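Local coordinates for protein ubiquitin-like-conjugating enzyme ATG10 (Saccharomyces cerevisiae, PDB 4EBR) that acts as an E2-like enzyme that conjugates ATG12 to ATG5 in autophagy and in the cytoplasm-to-vacuole transport pathway, at residues A[23-28]-A[40-45]; A[62-67]-A[85-90]. All coordinates share one frame; numbering follows the deposited sequence.

Contact 1 (A[23-28]-A[40-45]); sequences HNWALC and LLLRLI
L27 and I45 meet where the loop 23-28 runs in beside the end of strand 40-44. The backbone hydrogen bond between the two segments goes from I45 N to L27 O. It is almost straight, 175° at the hydrogen, but the modelled length of 2.4 Å is doubtful. L44 CA lies 3.2 Å from L27 O, a CA-H...O contact. Next to it, C28 and L44 form an antiparallel non-hydrogen-bonded pair whose side chains diverge. A type I turn from W25 to C28, with C28 N bonded to W25 O, leads straight into this pair and into strand 28-33.

The side chains meet mainly through apolar contacts. With chi1 at 61°, between its own N and carbonyl carbon, I45 CG1 is placed against L27, 3.5 Å from CD2. The two side chains cross at about a right angle. L44 CD2 is shared by several partners. It is 3.9 Å from W25 CZ3 and 4.3 Å from both L27 CB and C28 CB. L42 uses both methyls: CD1 is at the edge of the indole, near its plane, and CD2 is 4.0 Å from C28 SG. L27 CB lies over one face of the same indole, toward the rim.

W25 NE1 bonds to G165 O, and the ring stacks on Y166 and meets F161 edge-to-face. W25, L27 and L44 all touch L164, so W25 packs between the sheet and helix 152-164. Strand 40-44 itself runs between strands 28-33 and 63-72, and R43 forms salt bridges with D30 and E66.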
loop_
_atom_site.group_PDB
_atom_site.type_symbol
_atom_site.label_atom_id
_atom_site.label_comp_id
_atom_site.label_asym_id
_atom_site.label_seq_id
_atom_site.Cartn_x
_atom_site.Cartn_y
_atom_site.Cartn_z
ATOM N N HIS A 23 -16.362 18.895 -11.543
ATOM C CA HIS A 23 -16.264 20.079 -12.393
ATOM C C HIS A 23 -16.886 21.324 -11.762
ATOM O O HIS A 23 -16.395 22.435 -11.944
ATOM C CB HIS A 23 -16.909 19.813 -13.750
ATOM C CG HIS A 23 -16.355 18.614 -14.449
ATOM N ND1 HIS A 23 -16.521 17.333 -13.970
ATOM C CD2 HIS A 23 -15.627 18.501 -15.584
ATOM C CE1 HIS A 23 -15.928 16.481 -14.787
ATOM N NE2 HIS A 23 -15.374 17.164 -15.773
ATOM N N ASN A 24 -17.967 21.138 -11.021
ATOM C CA ASN A 24 -18.641 22.262 -10.395
ATOM C C ASN A 24 -18.173 22.466 -8.964
ATOM O O ASN A 24 -18.660 23.342 -8.253
ATOM C CB ASN A 24 -20.157 22.060 -10.431
ATOM C CG ASN A 24 -20.670 21.814 -11.829
ATOM O OD1 ASN A 24 -20.281 22.501 -12.781
ATOM N ND2 ASN A 24 -21.538 20.818 -11.968
ATOM N N TRP A 25 -17.245 21.632 -8.531
ATOM C CA TRP A 25 -16.676 21.777 -7.207
ATOM C C TRP A 25 -15.770 22.999 -7.235
ATOM O O TRP A 25 -14.930 23.129 -8.127
ATOM C CB TRP A 25 -15.889 20.527 -6.875
ATOM C CG TRP A 25 -15.324 20.509 -5.517
ATOM C CD1 TRP A 25 -15.670 21.314 -4.473
ATOM C CD2 TRP A 25 -14.290 19.642 -5.038
ATOM N NE1 TRP A 25 -14.913 20.992 -3.367
ATOM C CE2 TRP A 25 -14.058 19.971 -3.691
ATOM C CE3 TRP A 25 -13.544 18.614 -5.618
ATOM C CZ2 TRP A 25 -13.106 19.316 -2.913
ATOM C CZ3 TRP A 25 -12.604 17.962 -4.847
ATOM C CH2 TRP A 25 -12.394 18.313 -3.507
ATOM N N ALA A 26 -15.953 23.905 -6.279
ATOM C CA ALA A 26 -15.265 25.203 -6.305
ATOM C C ALA A 26 -13.751 25.060 -6.270
ATOM O O ALA A 26 -13.038 25.736 -7.018
ATOM C CB ALA A 26 -15.733 26.081 -5.153
ATOM N N LEU A 27 -13.281 24.164 -5.400
ATOM C CA LEU A 27 -11.857 23.931 -5.171
ATOM C C LEU A 27 -11.124 23.354 -6.373
ATOM O O LEU A 27 -9.896 23.300 -6.381
ATOM C CB LEU A 27 -11.671 22.951 -4.012
ATOM C CG LEU A 27 -11.554 23.407 -2.562
ATOM C CD1 LEU A 27 -11.118 22.216 -1.731
ATOM C CD2 LEU A 27 -10.565 24.556 -2.393
ATOM N N CYS A 28 -11.863 22.893 -7.375
ATOM C CA CYS A 28 -11.256 22.080 -8.420
ATOM C C CYS A 28 -10.844 22.853 -9.663
ATOM O O CYS A 28 -11.695 23.307 -10.422
ATOM C CB CYS A 28 -12.193 20.943 -8.816
ATOM S SG CYS A 28 -11.413 19.735 -9.897
ATOM N N LEU A 40 -8.693 8.955 -12.160
ATOM C CA LEU A 40 -9.163 10.328 -12.289
ATOM C C LEU A 40 -8.218 11.273 -11.581
ATOM O O LEU A 40 -7.914 11.095 -10.406
ATOM C CB LEU A 40 -10.569 10.448 -11.692
ATOM C CG LEU A 40 -11.313 11.760 -11.867
ATOM C CD1 LEU A 40 -11.397 12.089 -13.334
ATOM C CD2 LEU A 40 -12.690 11.643 -11.275
ATOM N N LEU A 41 -7.732 12.269 -12.303
ATOM C CA LEU A 41 -6.824 13.226 -11.704
ATOM C C LEU A 41 -7.563 14.516 -11.357
ATOM O O LEU A 41 -8.226 15.127 -12.204
ATOM C CB LEU A 41 -5.657 13.531 -12.630
ATOM C CG LEU A 41 -4.781 14.624 -12.021
ATOM C CD1 LEU A 41 -4.154 14.147 -10.720
ATOM C CD2 LEU A 41 -3.713 15.087 -13.004
ATOM N N LEU A 42 -7.455 14.918 -10.101
ATOM C CA LEU A 42 -8.042 16.162 -9.660
ATOM C C LEU A 42 -6.935 17.123 -9.286
ATOM O O LEU A 42 -6.103 16.833 -8.418
ATOM C CB LEU A 42 -8.971 15.925 -8.464
ATOM C CG LEU A 42 -10.229 15.137 -8.833
ATOM C CD1 LEU A 42 -11.218 15.046 -7.684
ATOM C CD2 LEU A 42 -10.893 15.772 -10.033
ATOM N N ARG A 43 -6.902 18.266 -9.952
ATOM C CA ARG A 43 -6.011 19.326 -9.517
ATOM C C ARG A 43 -6.858 20.335 -8.787
ATOM O O ARG A 43 -7.926 20.713 -9.262
ATOM C CB ARG A 43 -5.275 19.965 -10.693
ATOM C CG ARG A 43 -4.325 19.015 -11.391
ATOM C CD ARG A 43 -3.302 19.754 -12.225
ATOM N NE ARG A 43 -2.311 18.844 -12.797
ATOM C CZ ARG A 43 -2.454 18.206 -13.961
ATOM N NH1 ARG A 43 -3.559 18.366 -14.700
ATOM N NH2 ARG A 43 -1.484 17.402 -14.391
ATOM N N LEU A 44 -6.395 20.756 -7.621
ATOM C CA LEU A 44 -7.181 21.665 -6.807
ATOM C C LEU A 44 -6.659 23.086 -6.852
ATOM O O LEU A 44 -5.472 23.323 -7.041
ATOM C CB LEU A 44 -7.242 21.187 -5.367
ATOM C CG LEU A 44 -7.965 19.859 -5.177
ATOM C CD1 LEU A 44 -8.109 19.573 -3.699
ATOM C CD2 LEU A 44 -9.321 19.859 -5.866
ATOM N N ILE A 45 -7.575 24.028 -6.648
ATOM C CA ILE A 45 -7.261 25.451 -6.651
ATOM C C ILE A 45 -6.328 25.820 -5.504
ATOM O O ILE A 45 -6.414 25.260 -4.411
ATOM C CB ILE A 45 -8.536 26.310 -6.557
ATOM C CG1 ILE A 45 -9.283 26.015 -5.254
ATOM C CG2 ILE A 45 -9.435 26.063 -7.759
ATOM C CD1 ILE A 45 -10.428 26.964 -4.978
#

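Contact 2 (A[62-67]-A[85-90])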
loop_
_atom_site.group_PDB
_atom_site.type_symbol
_atom_site.label_atom_id
_atom_site.label_comp_id
_atom_site.label_asym_id
_atom_site.label_seq_id
_atom_site.Cartn_x
_atom_site.Cartn_y
_atom_site.Cartn_z
ATOM N N LEU A 62 1.482 29.633 -1.736
ATOM C CA LEU A 62 0.284 28.798 -1.687
ATOM C C LEU A 62 0.591 27.328 -1.980
ATOM O O LEU A 62 1.665 26.988 -2.464
ATOM C CB LEU A 62 -0.766 29.326 -2.680
ATOM C CG LEU A 62 -1.324 30.725 -2.382
ATOM C CD1 LEU A 62 -2.418 31.068 -3.369
ATOM C CD2 LEU A 62 -1.849 30.843 -0.946
ATOM N N ASN A 63 -0.338 26.440 -1.667
ATOM C CA ASN A 63 -0.136 25.066 -2.075
ATOM C C ASN A 63 -0.866 24.748 -3.387
ATOM O O ASN A 63 -1.650 25.558 -3.883
ATOM C CB ASN A 63 -0.602 24.123 -0.957
ATOM C CG ASN A 63 0.256 24.229 0.291
ATOM O OD1 ASN A 63 1.432 24.594 0.222
ATOM N ND2 ASN A 63 -0.324 23.907 1.439
ATOM N N HIS A 64 -0.608 23.565 -3.946
ATOM C CA HIS A 64 -1.456 23.006 -4.995
ATOM C C HIS A 64 -1.521 21.526 -4.737
ATOM O O HIS A 64 -0.492 20.865 -4.649
ATOM C CB HIS A 64 -0.908 23.299 -6.383
ATOM C CG HIS A 64 -0.571 24.738 -6.582
ATOM N ND1 HIS A 64 0.536 25.328 -6.004
ATOM C CD2 HIS A 64 -1.217 25.723 -7.247
ATOM C CE1 HIS A 64 0.570 26.606 -6.328
ATOM N NE2 HIS A 64 -0.480 26.872 -7.084
ATOM N N ILE A 65 -2.738 21.012 -4.618
ATOM C CA ILE A 65 -2.957 19.641 -4.203
ATOM C C ILE A 65 -3.372 18.853 -5.420
ATOM O O ILE A 65 -4.160 19.336 -6.237
ATOM C CB ILE A 65 -4.057 19.574 -3.102
ATOM C CG1 ILE A 65 -3.560 20.279 -1.844
ATOM C CG2 ILE A 65 -4.417 18.157 -2.746
ATOM C CD1 ILE A 65 -4.550 20.307 -0.720
ATOM N N GLU A 66 -2.832 17.654 -5.559
ATOM C CA GLU A 66 -3.253 16.804 -6.641
ATOM C C GLU A 66 -3.779 15.496 -6.087
ATOM O O GLU A 66 -3.137 14.883 -5.232
ATOM C CB GLU A 66 -2.099 16.574 -7.620
ATOM C CG GLU A 66 -1.593 17.869 -8.227
ATOM C CD GLU A 66 -0.558 17.682 -9.339
ATOM O OE1 GLU A 66 -0.447 18.593 -10.204
ATOM O OE2 GLU A 66 0.150 16.648 -9.349
ATOM N N LEU A 67 -4.948 15.073 -6.561
ATOM C CA LEU A 67 -5.518 13.801 -6.131
ATOM C C LEU A 67 -5.646 12.867 -7.308
ATOM O O LEU A 67 -6.278 13.221 -8.309
ATOM C CB LEU A 67 -6.911 13.996 -5.553
ATOM C CG LEU A 67 -7.104 15.016 -4.440
ATOM C CD1 LEU A 67 -8.543 14.899 -3.962
ATOM C CD2 LEU A 67 -6.135 14.777 -3.306
ATOM N N TRP A 85 2.053 20.455 -4.085
ATOM C CA TRP A 85 3.075 21.443 -4.450
ATOM C C TRP A 85 3.080 22.584 -3.444
ATOM O O TRP A 85 2.074 23.268 -3.270
ATOM C CB TRP A 85 2.793 22.011 -5.836
ATOM C CG TRP A 85 2.768 20.982 -6.932
ATOM C CD1 TRP A 85 1.672 20.487 -7.556
ATOM C CD2 TRP A 85 3.892 20.334 -7.533
ATOM N NE1 TRP A 85 2.038 19.566 -8.510
ATOM C CE2 TRP A 85 3.398 19.458 -8.515
ATOM C CE3 TRP A 85 5.270 20.408 -7.336
ATOM C CZ2 TRP A 85 4.224 18.665 -9.291
ATOM C CZ3 TRP A 85 6.087 19.630 -8.112
ATOM C CH2 TRP A 85 5.566 18.762 -9.075
ATOM N N GLU A 86 4.191 22.786 -2.754
ATOM C CA GLU A 86 4.251 23.917 -1.848
ATOM C C GLU A 86 5.250 24.931 -2.331
ATOM O O GLU A 86 6.308 24.578 -2.831
ATOM C CB GLU A 86 4.578 23.495 -0.416
ATOM C CG GLU A 86 5.968 22.953 -0.171
ATOM C CD GLU A 86 6.198 22.666 1.314
ATOM O OE1 GLU A 86 6.494 23.622 2.083
ATOM O OE2 GLU A 86 6.072 21.483 1.716
ATOM N N GLU A 87 4.906 26.203 -2.216
ATOM C CA GLU A 87 5.868 27.230 -2.557
ATOM C C GLU A 87 6.597 27.587 -1.287
ATOM O O GLU A 87 5.983 27.819 -0.265
ATOM C CB GLU A 87 5.173 28.437 -3.179
ATOM C CG GLU A 87 4.441 28.080 -4.473
ATOM C CD GLU A 87 3.229 28.966 -4.750
ATOM O OE1 GLU A 87 2.635 28.815 -5.843
ATOM O OE2 GLU A 87 2.866 29.802 -3.881
ATOM N N LYS A 88 7.915 27.572 -1.334
ATOM C CA LYS A 88 8.686 27.912 -0.157
ATOM C C LYS A 88 9.498 29.147 -0.522
ATOM O O LYS A 88 9.678 29.447 -1.698
ATOM C CB LYS A 88 9.566 26.726 0.255
ATOM C CG LYS A 88 9.958 26.703 1.728
ATOM C CD LYS A 88 10.470 25.315 2.163
ATOM C CE LYS A 88 10.794 25.254 3.669
ATOM N NZ LYS A 88 11.768 26.290 4.140
ATOM N N SER A 89 9.944 29.911 0.459
ATOM C CA SER A 89 10.798 31.043 0.129
ATOM C C SER A 89 12.192 30.720 0.556
ATOM O O SER A 89 12.474 30.603 1.748
ATOM C CB SER A 89 10.360 32.326 0.818
ATOM O OG SER A 89 11.330 33.342 0.570
ATOM N N ILE A 90 13.063 30.589 -0.430
ATOM C CA ILE A 90 14.429 30.150 -0.208
ATOM C C ILE A 90 15.400 31.301 -0.464
ATOM O O ILE A 90 15.526 31.800 -1.583
ATOM C CB ILE A 90 14.747 28.943 -1.095
ATOM C CG1 ILE A 90 13.864 27.756 -0.684
ATOM C CG2 ILE A 90 16.207 28.587 -0.987
ATOM C CD1 ILE A 90 13.725 26.665 -1.736
#
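N63 and H64 pair with E86 and W85 in an antiparallel ladder between the two arms of the beta hairpin 63-72/77-90, away from its turn, the short strand axes 4.7 Å apart and their directions at 166°. H64 and W85 are the hydrogen-bonded pair: H64 N reaches W85 O at 2.8 Å, and W85 N reaches H64 O at 2.6 Å. E87 N gives a weak bond to L62 O.

E87 extends its carboxylate across to L62, just before the other strand begins; CG lies beside its own N (chi1 -61°). Its OE2 takes the backbone N-H of L62 at 2.6 Å, from above the carboxylate plane. Its OE1 lies 3.1 Å from H64 CE1, at the edge of the imidazole. H64 and W85 cross at about a right angle, CB to CB 4.0 Å. W85 NE1 bonds to E66 OE1 at 3.2 Å. The oxygen is in the plane of the indole, but the N-H comes from well above the carboxylate plane. In the non-hydrogen-bonded pair, N63 OD1 lies 3.4 Å from E86 CB, and the two side chains point the same way.

E66 is buried, and its strongest polar partner is R83, through OE2; R43 holds OE1. Two arginines and an indole N-H would be expected to stabilise this carboxylate as an anion. E87 makes no hydrogen bond to H64, but its charge near the ring edge could favour a positive imidazole.

How the contacts relate
From the N terminus the chain leaves helix 6-18, and contact 1 closes the loop from 23-28 to 40-45, which contains most of strand 28-33. The chain then passes through a region that is partly unmodelled and enters strand 63-72. Contact 2 joins that strand to the far part of strand 77-90 and closes a long hairpin. The two contacts are in series; neither encloses or crosses the other. They are joined laterally through the sheet, because strands 40-44 and 63-72 are antiparallel neighbours in it. Probable hydrogen bonds run from L42 N to L67 O and from L44 N to I65 O. Both contacts lie away from the active-site C135.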